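35 kDa hemin binding protein (Porphyromonas gingivalis, PDB 5Y1A) probably works as a thioredoxin-fold, hemin-binding virulence protein and is a cargo of the type IX secretion system. Local coordinates at residues N318-I330 and G334-P344. Numbering follows the deposited sequence.
Sequences NESLVPGVYVVRI and GVMHFLKVLVP
Y326 and V341 form one of four antiparallel hydrogen-bonded pairs that zip strands 324-330 and 335-343 into the C-terminal beta hairpin of a small antiparallel sheet. The bond from Y326 N to V341 O is 2.8 Å long and nearly straight (169° at the hydrogen). G324 with V343, V328 with L339 and I330 with H337 are paired likewise, eight backbone bonds in all. G324 lets the chain enter the strand with a positive phi, where a CB would strike the preceding carbonyl. The OH of Y326 extends past G324 to donate to V322 O at 2.6 Å, in the plane of the ring, tying the incoming loop to the strand. With CG beside its backbone N (chi1 -61°), the Y326 ring reaches back along the hairpin, and its CE2 packs against V343 CG2 at 3.6 Å. V328 CG2 meets V341 CG2 at 3.8 Å on this same, largely apolar face, where I297 and V292 pack against the valines; compact beta-branched residues suit an extended backbone. The other face is more exposed and mixes apolar residues with the long amphipathic chains of R329 and K340: K340 lays its CG and CD against V325 CG1, while its NZ salt-bridges D159. R329 CG sits over one face of the F338 ring, with the guanidinium plane 85° from the ring plane, and R329 CD touches M336 SD at 3.5 Å.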
ATOM      1  N   ASN A 318     -23.660   7.950 -21.246  1.00 19.27           N
ATOM      2  CA  ASN A 318     -24.038   6.625 -21.721  1.00 19.23           C
ATOM      3  C   ASN A 318     -24.135   6.551 -23.251  1.00 19.64           C
ATOM      4  O   ASN A 318     -25.222   6.387 -23.809  1.00 19.39           O
ATOM      5  CB  ASN A 318     -25.354   6.196 -21.050  1.00 18.83           C
ATOM      6  CG  ASN A 318     -25.744   4.775 -21.379  1.00 18.99           C
ATOM      7  OD1 ASN A 318     -24.903   3.946 -21.754  1.00 17.73           O
ATOM      8  ND2 ASN A 318     -27.035   4.479 -21.247  1.00 19.03           N
ATOM      9  N   GLU A 319     -22.986   6.655 -23.921  1.00 20.23           N
ATOM     10  CA  GLU A 319     -22.937   6.695 -25.379  1.00 21.61           C
ATOM     11  C   GLU A 319     -21.535   6.340 -25.881  1.00 20.19           C
ATOM     12  O   GLU A 319     -20.531   6.745 -25.276  1.00 20.16           O
ATOM     13  CB  GLU A 319     -23.348   8.092 -25.872  1.00 22.37           C
ATOM     14  CG  GLU A 319     -23.462   8.237 -27.387  1.00 25.41           C
ATOM     15  CD  GLU A 319     -23.813   9.653 -27.802  1.00 25.73           C
ATOM     16  OE1 GLU A 319     -24.520  10.344 -27.037  1.00 34.30           O
ATOM     17  OE2 GLU A 319     -23.372  10.080 -28.891  1.00 32.79           O
ATOM     18  N   SER A 320     -21.485   5.593 -26.983  1.00 19.29           N
ATOM     19  CA  SER A 320     -20.221   5.155 -27.618  1.00 19.14           C
ATOM     20  C   SER A 320     -19.206   4.633 -26.615  1.00 18.33           C
ATOM     21  O   SER A 320     -18.037   4.970 -26.674  1.00 18.11           O
ATOM     22  CB  SER A 320     -19.609   6.280 -28.471  1.00 19.69           C
ATOM     23  OG  SER A 320     -20.563   6.733 -29.417  1.00 22.25           O
ATOM     24  N   LEU A 321     -19.674   3.807 -25.683  1.00 17.72           N
ATOM     25  CA  LEU A 321     -18.809   3.298 -24.618  1.00 16.64           C
ATOM     26  C   LEU A 321     -17.720   2.397 -25.178  1.00 15.96           C
ATOM     27  O   LEU A 321     -18.007   1.457 -25.954  1.00 16.03           O
ATOM     28  CB  LEU A 321     -19.643   2.535 -23.582  1.00 16.27           C
ATOM     29  CG  LEU A 321     -20.742   3.333 -22.858  1.00 16.92           C
ATOM     30  CD1 LEU A 321     -21.516   2.375 -21.944  1.00 16.40           C
ATOM     31  CD2 LEU A 321     -20.150   4.511 -22.069  1.00 15.82           C
ATOM     32  N   VAL A 322     -16.477   2.687 -24.798  1.00 15.70           N
ATOM     33  CA  VAL A 322     -15.348   1.884 -25.224  1.00 15.69           C
ATOM     34  C   VAL A 322     -15.298   0.624 -24.358  1.00 15.96           C
ATOM     35  O   VAL A 322     -15.851   0.621 -23.247  1.00 15.68           O
ATOM     36  CB  VAL A 322     -13.994   2.652 -25.131  1.00 16.06           C
ATOM     37  CG1 VAL A 322     -14.022   3.911 -26.006  1.00 15.62           C
ATOM     38  CG2 VAL A 322     -13.620   2.969 -23.666  1.00 17.79           C
ATOM     39  N   PRO A 323     -14.635  -0.439 -24.856  1.00 16.37           N
ATOM     40  CA  PRO A 323     -14.531  -1.677 -24.087  1.00 16.06           C
ATOM     41  C   PRO A 323     -13.947  -1.452 -22.695  1.00 15.56           C
ATOM     42  O   PRO A 323     -13.014  -0.660 -22.506  1.00 15.39           O
ATOM     43  CB  PRO A 323     -13.609  -2.541 -24.949  1.00 15.96           C
ATOM     44  CG  PRO A 323     -13.948  -2.092 -26.348  1.00 15.95           C
ATOM     45  CD  PRO A 323     -13.988  -0.588 -26.176  1.00 16.36           C
ATOM     46  N   GLY A 324     -14.541  -2.130 -21.729  1.00 14.92           N
ATOM     47  CA  GLY A 324     -14.154  -1.977 -20.344  1.00 14.66           C
ATOM     48  C   GLY A 324     -15.329  -2.327 -19.459  1.00 14.34           C
ATOM     49  O   GLY A 324     -16.410  -2.694 -19.945  1.00 15.23           O
ATOM     50  N   VAL A 325     -15.112  -2.237 -18.153  1.00 13.96           N
ATOM     51  CA  VAL A 325     -16.162  -2.541 -17.202  1.00 14.03           C
ATOM     52  C   VAL A 325     -16.774  -1.229 -16.716  1.00 13.78           C
ATOM     53  O   VAL A 325     -16.055  -0.256 -16.470  1.00 14.56           O
ATOM     54  CB  VAL A 325     -15.638  -3.354 -15.983  1.00 14.90           C
ATOM     55  CG1 VAL A 325     -16.777  -3.569 -14.992  1.00 16.71           C
ATOM     56  CG2 VAL A 325     -15.050  -4.696 -16.427  1.00 15.36           C
ATOM     57  N   TYR A 326     -18.107  -1.217 -16.627  1.00 13.66           N
ATOM     58  CA  TYR A 326     -18.879  -0.071 -16.129  1.00 14.29           C
ATOM     59  C   TYR A 326     -19.783  -0.488 -14.977  1.00 15.15           C
ATOM     60  O   TYR A 326     -20.233  -1.631 -14.917  1.00 15.29           O
ATOM     61  CB  TYR A 326     -19.730   0.522 -17.253  1.00 14.06           C
ATOM     62  CG  TYR A 326     -18.892   1.031 -18.408  1.00 13.48           C
ATOM     63  CD1 TYR A 326     -18.553   2.385 -18.513  1.00 15.67           C
ATOM     64  CD2 TYR A 326     -18.413   0.153 -19.374  1.00 13.44           C
ATOM     65  CE1 TYR A 326     -17.766   2.851 -19.576  1.00 13.35           C
ATOM     66  CE2 TYR A 326     -17.603   0.605 -20.444  1.00 13.44           C
ATOM     67  CZ  TYR A 326     -17.298   1.959 -20.530  1.00 14.40           C
ATOM     68  OH  TYR A 326     -16.519   2.423 -21.566  1.00 13.68           O
ATOM     69  N   VAL A 327     -20.046   0.444 -14.073  1.00 17.06           N
ATOM     70  CA  VAL A 327     -21.048   0.239 -13.025  1.00 18.33           C
ATOM     71  C   VAL A 327     -22.279   1.072 -13.354  1.00 18.86           C
ATOM     72  O   VAL A 327     -22.184   2.290 -13.543  1.00 18.98           O
ATOM     73  CB  VAL A 327     -20.497   0.641 -11.637  1.00 18.94           C
ATOM     74  CG1 VAL A 327     -21.571   0.476 -10.548  1.00 20.83           C
ATOM     75  CG2 VAL A 327     -19.283  -0.200 -11.296  1.00 20.79           C
ATOM     76  N   VAL A 328     -23.430   0.415 -13.449  1.00 18.67           N
ATOM     77  CA  VAL A 328     -24.665   1.133 -13.692  1.00 19.70           C
ATOM     78  C   VAL A 328     -25.405   1.194 -12.372  1.00 20.86           C
ATOM     79  O   VAL A 328     -25.678   0.161 -11.772  1.00 19.84           O
ATOM     80  CB  VAL A 328     -25.559   0.439 -14.728  1.00 19.44           C
ATOM     81  CG1 VAL A 328     -26.789   1.303 -15.017  1.00 19.69           C
ATOM     82  CG2 VAL A 328     -24.764   0.153 -16.010  1.00 20.61           C
ATOM     83  N   ARG A 329     -25.713   2.407 -11.932  1.00 22.14           N
ATOM     84  CA  ARG A 329     -26.492   2.594 -10.719  1.00 23.40           C
ATOM     85  C   ARG A 329     -27.913   2.896 -11.187  1.00 24.16           C
ATOM     86  O   ARG A 329     -28.159   3.945 -11.795  1.00 23.70           O
ATOM     87  CB  ARG A 329     -25.890   3.721  -9.887  1.00 24.09           C
ATOM     88  CG  ARG A 329     -26.653   4.101  -8.623  1.00 25.87           C
ATOM     89  CD  ARG A 329     -25.762   4.919  -7.688  1.00 29.97           C
ATOM     90  NE  ARG A 329     -25.666   6.333  -8.065  1.00 32.60           N
ATOM     91  CZ  ARG A 329     -24.806   7.195  -7.526  1.00 33.85           C
ATOM     92  NH1 ARG A 329     -23.949   6.790  -6.595  1.00 34.50           N
ATOM     93  NH2 ARG A 329     -24.786   8.460  -7.927  1.00 35.00           N
ATOM     94  N   ILE A 330     -28.836   1.964 -10.945  0.50 24.18           N
ATOM     95  CA  ILE A 330     -30.236   2.145 -11.347  0.50 24.47           C
ATOM     96  C   ILE A 330     -31.162   2.145 -10.145  0.50 24.75           C
ATOM     97  O   ILE A 330     -31.194   1.182  -9.380  0.50 24.64           O
ATOM     98  CB  ILE A 330     -30.759   1.042 -12.301  0.50 24.72           C
ATOM     99  CG1 ILE A 330     -29.640   0.401 -13.114  0.50 24.74           C
ATOM    100  CG2 ILE A 330     -31.858   1.598 -13.202  0.50 24.49           C
ATOM    101  CD1 ILE A 330     -30.125  -0.711 -14.001  0.50 24.31           C
ATOM    102  N   GLY A 334     -38.035   1.729  -5.716  1.00 23.94           N
ATOM    103  CA  GLY A 334     -37.624   2.155  -4.394  1.00 22.78           C
ATOM    104  C   GLY A 334     -36.333   1.556  -3.866  1.00 21.72           C
ATOM    105  O   GLY A 334     -36.059   1.662  -2.675  1.00 21.23           O
ATOM    106  N   VAL A 335     -35.543   0.924  -4.744  1.00 20.47           N
ATOM    107  CA  VAL A 335     -34.229   0.395  -4.359  1.00 20.49           C
ATOM    108  C   VAL A 335     -33.180   0.894  -5.360  1.00 20.74           C
ATOM    109  O   VAL A 335     -33.454   0.955  -6.560  1.00 19.95           O
ATOM    110  CB  VAL A 335     -34.212  -1.179  -4.252  1.00 20.69           C
ATOM    111  CG1 VAL A 335     -32.777  -1.740  -4.188  1.00 20.44           C
ATOM    112  CG2 VAL A 335     -35.009  -1.665  -3.042  1.00 20.20           C
ATOM    113  N   MET A 336     -32.009   1.273  -4.844  1.00 21.36           N
ATOM    114  CA  MET A 336     -30.857   1.662  -5.663  1.00 22.60           C
ATOM    115  C   MET A 336     -29.989   0.416  -5.894  1.00 23.10           C
ATOM    116  O   MET A 336     -29.406  -0.129  -4.945  1.00 23.58           O
ATOM    117  CB  MET A 336     -30.071   2.807  -4.991  1.00 22.44           C
ATOM    118  CG  MET A 336     -28.863   3.342  -5.780  1.00 23.78           C
ATOM    119  SD  MET A 336     -27.919   4.669  -4.954  1.00 22.69           S
ATOM    120  CE  MET A 336     -29.126   6.001  -4.948  1.00 25.92           C
ATOM    121  N   HIS A 337     -29.941  -0.020  -7.151  1.00 22.96           N
ATOM    122  CA  HIS A 337     -29.214  -1.233  -7.602  1.00 24.33           C
ATOM    123  C   HIS A 337     -27.886  -0.858  -8.257  1.00 24.39           C
ATOM    124  O   HIS A 337     -27.771   0.219  -8.843  1.00 24.16           O
ATOM    125  CB  HIS A 337     -30.024  -1.967  -8.675  1.00 24.39           C
ATOM    126  CG  HIS A 337     -31.425  -2.310  -8.270  1.00 26.45           C
ATOM    127  ND1 HIS A 337     -31.743  -3.475  -7.602  1.00 27.64           N
ATOM    128  CD2 HIS A 337     -32.595  -1.660  -8.470  1.00 27.36           C
ATOM    129  CE1 HIS A 337     -33.048  -3.527  -7.408  1.00 27.71           C
ATOM    130  NE2 HIS A 337     -33.588  -2.432  -7.913  1.00 28.16           N
ATOM    131  N   PHE A 338     -26.893  -1.744  -8.161  1.00 24.57           N
ATOM    132  CA  PHE A 338     -25.591  -1.550  -8.807  1.00 24.76           C
ATOM    133  C   PHE A 338     -25.340  -2.780  -9.679  1.00 25.00           C
ATOM    134  O   PHE A 338     -25.347  -3.901  -9.175  1.00 24.78           O
ATOM    135  CB  PHE A 338     -24.473  -1.408  -7.764  1.00 25.44           C
ATOM    136  CG  PHE A 338     -24.606  -0.182  -6.889  1.00 27.11           C
ATOM    137  CD1 PHE A 338     -23.802   0.931  -7.102  1.00 28.60           C
ATOM    138  CD2 PHE A 338     -25.555  -0.137  -5.864  1.00 28.21           C
ATOM    139  CE1 PHE A 338     -23.927   2.079  -6.304  1.00 29.29           C
ATOM    140  CE2 PHE A 338     -25.694   0.988  -5.063  1.00 28.93           C
ATOM    141  CZ  PHE A 338     -24.875   2.101  -5.277  1.00 28.77           C
ATOM    142  N   LEU A 339     -25.172  -2.565 -10.984  1.00 23.60           N
ATOM    143  CA  LEU A 339     -24.938  -3.643 -11.939  1.00 23.46           C
ATOM    144  C   LEU A 339     -23.582  -3.411 -12.563  1.00 22.30           C
ATOM    145  O   LEU A 339     -23.233  -2.284 -12.869  1.00 21.98           O
ATOM    146  CB  LEU A 339     -25.984  -3.631 -13.048  1.00 23.81           C
ATOM    147  CG  LEU A 339     -27.422  -4.086 -12.860  1.00 26.89           C
ATOM    148  CD1 LEU A 339     -28.277  -3.165 -13.688  1.00 29.70           C
ATOM    149  CD2 LEU A 339     -27.604  -5.532 -13.328  1.00 29.47           C
ATOM    150  N   LYS A 340     -22.809  -4.480 -12.713  1.00 21.01           N
ATOM    151  CA  LYS A 340     -21.514  -4.403 -13.378  1.00 20.99           C
ATOM    152  C   LYS A 340     -21.747  -4.841 -14.828  1.00 19.89           C
ATOM    153  O   LYS A 340     -22.210  -5.963 -15.068  1.00 20.90           O
ATOM    154  CB  LYS A 340     -20.511  -5.318 -12.667  1.00 20.71           C
ATOM    155  CG  LYS A 340     -19.070  -5.205 -13.146  1.00 23.05           C
ATOM    156  CD  LYS A 340     -18.156  -6.305 -12.539  1.00 23.87           C
ATOM    157  CE  LYS A 340     -17.881  -6.126 -11.035  1.00 27.35           C
ATOM    158  NZ  LYS A 340     -16.583  -6.826 -10.649  1.00 26.67           N
ATOM    159  N   VAL A 341     -21.482  -3.952 -15.786  1.00 17.69           N
ATOM    160  CA  VAL A 341     -21.643  -4.279 -17.206  1.00 16.65           C
ATOM    161  C   VAL A 341     -20.277  -4.308 -17.902  1.00 15.57           C
ATOM    162  O   VAL A 341     -19.484  -3.382 -17.750  1.00 14.65           O
ATOM    163  CB  VAL A 341     -22.578  -3.254 -17.908  1.00 17.04           C
ATOM    164  CG1 VAL A 341     -22.586  -3.486 -19.414  1.00 18.59           C
ATOM    165  CG2 VAL A 341     -24.001  -3.363 -17.321  1.00 19.33           C
ATOM    166  N   LEU A 342     -20.002  -5.365 -18.664  1.00 14.12           N
ATOM    167  CA  LEU A 342     -18.730  -5.421 -19.382  1.00 14.17           C
ATOM    168  C   LEU A 342     -18.973  -5.172 -20.876  1.00 13.69           C
ATOM    169  O   LEU A 342     -19.684  -5.926 -21.541  1.00 13.59           O
ATOM    170  CB  LEU A 342     -18.021  -6.756 -19.149  1.00 14.31           C
ATOM    171  CG  LEU A 342     -16.564  -6.828 -19.621  1.00 16.03           C
ATOM    172  CD1 LEU A 342     -15.765  -7.727 -18.680  1.00 16.09           C
ATOM    173  CD2 LEU A 342     -16.451  -7.357 -21.029  1.00 16.08           C
ATOM    174  N   VAL A 343     -18.418  -4.075 -21.376  1.00 14.48           N
ATOM    175  CA  VAL A 343     -18.513  -3.749 -22.801  1.00 14.70           C
ATOM    176  C   VAL A 343     -17.309  -4.436 -23.463  1.00 15.19           C
ATOM    177  O   VAL A 343     -16.158  -4.118 -23.136  1.00 14.25           O
ATOM    178  CB  VAL A 343     -18.496  -2.193 -23.050  1.00 15.09           C
ATOM    179  CG1 VAL A 343     -18.374  -1.876 -24.561  1.00 16.31           C
ATOM    180  CG2 VAL A 343     -19.717  -1.498 -22.400  1.00 13.90           C
ATOM    181  N   PRO A 344     -17.555  -5.409 -24.373  1.00 16.99           N
ATOM    182  CA  PRO A 344     -16.450  -6.238 -24.899  1.00 17.92           C
ATOM    183  C   PRO A 344     -15.585  -5.533 -25.953  1.00 18.95           C
ATOM    184  O   PRO A 344     -16.122  -4.738 -26.723  1.00 20.62           O
ATOM    185  CB  PRO A 344     -17.181  -7.413 -25.553  1.00 18.33           C
ATOM    186  CG  PRO A 344     -18.472  -6.848 -25.987  1.00 17.59           C
ATOM    187  CD  PRO A 344     -18.852  -5.801 -24.950  1.00 17.22           C
TER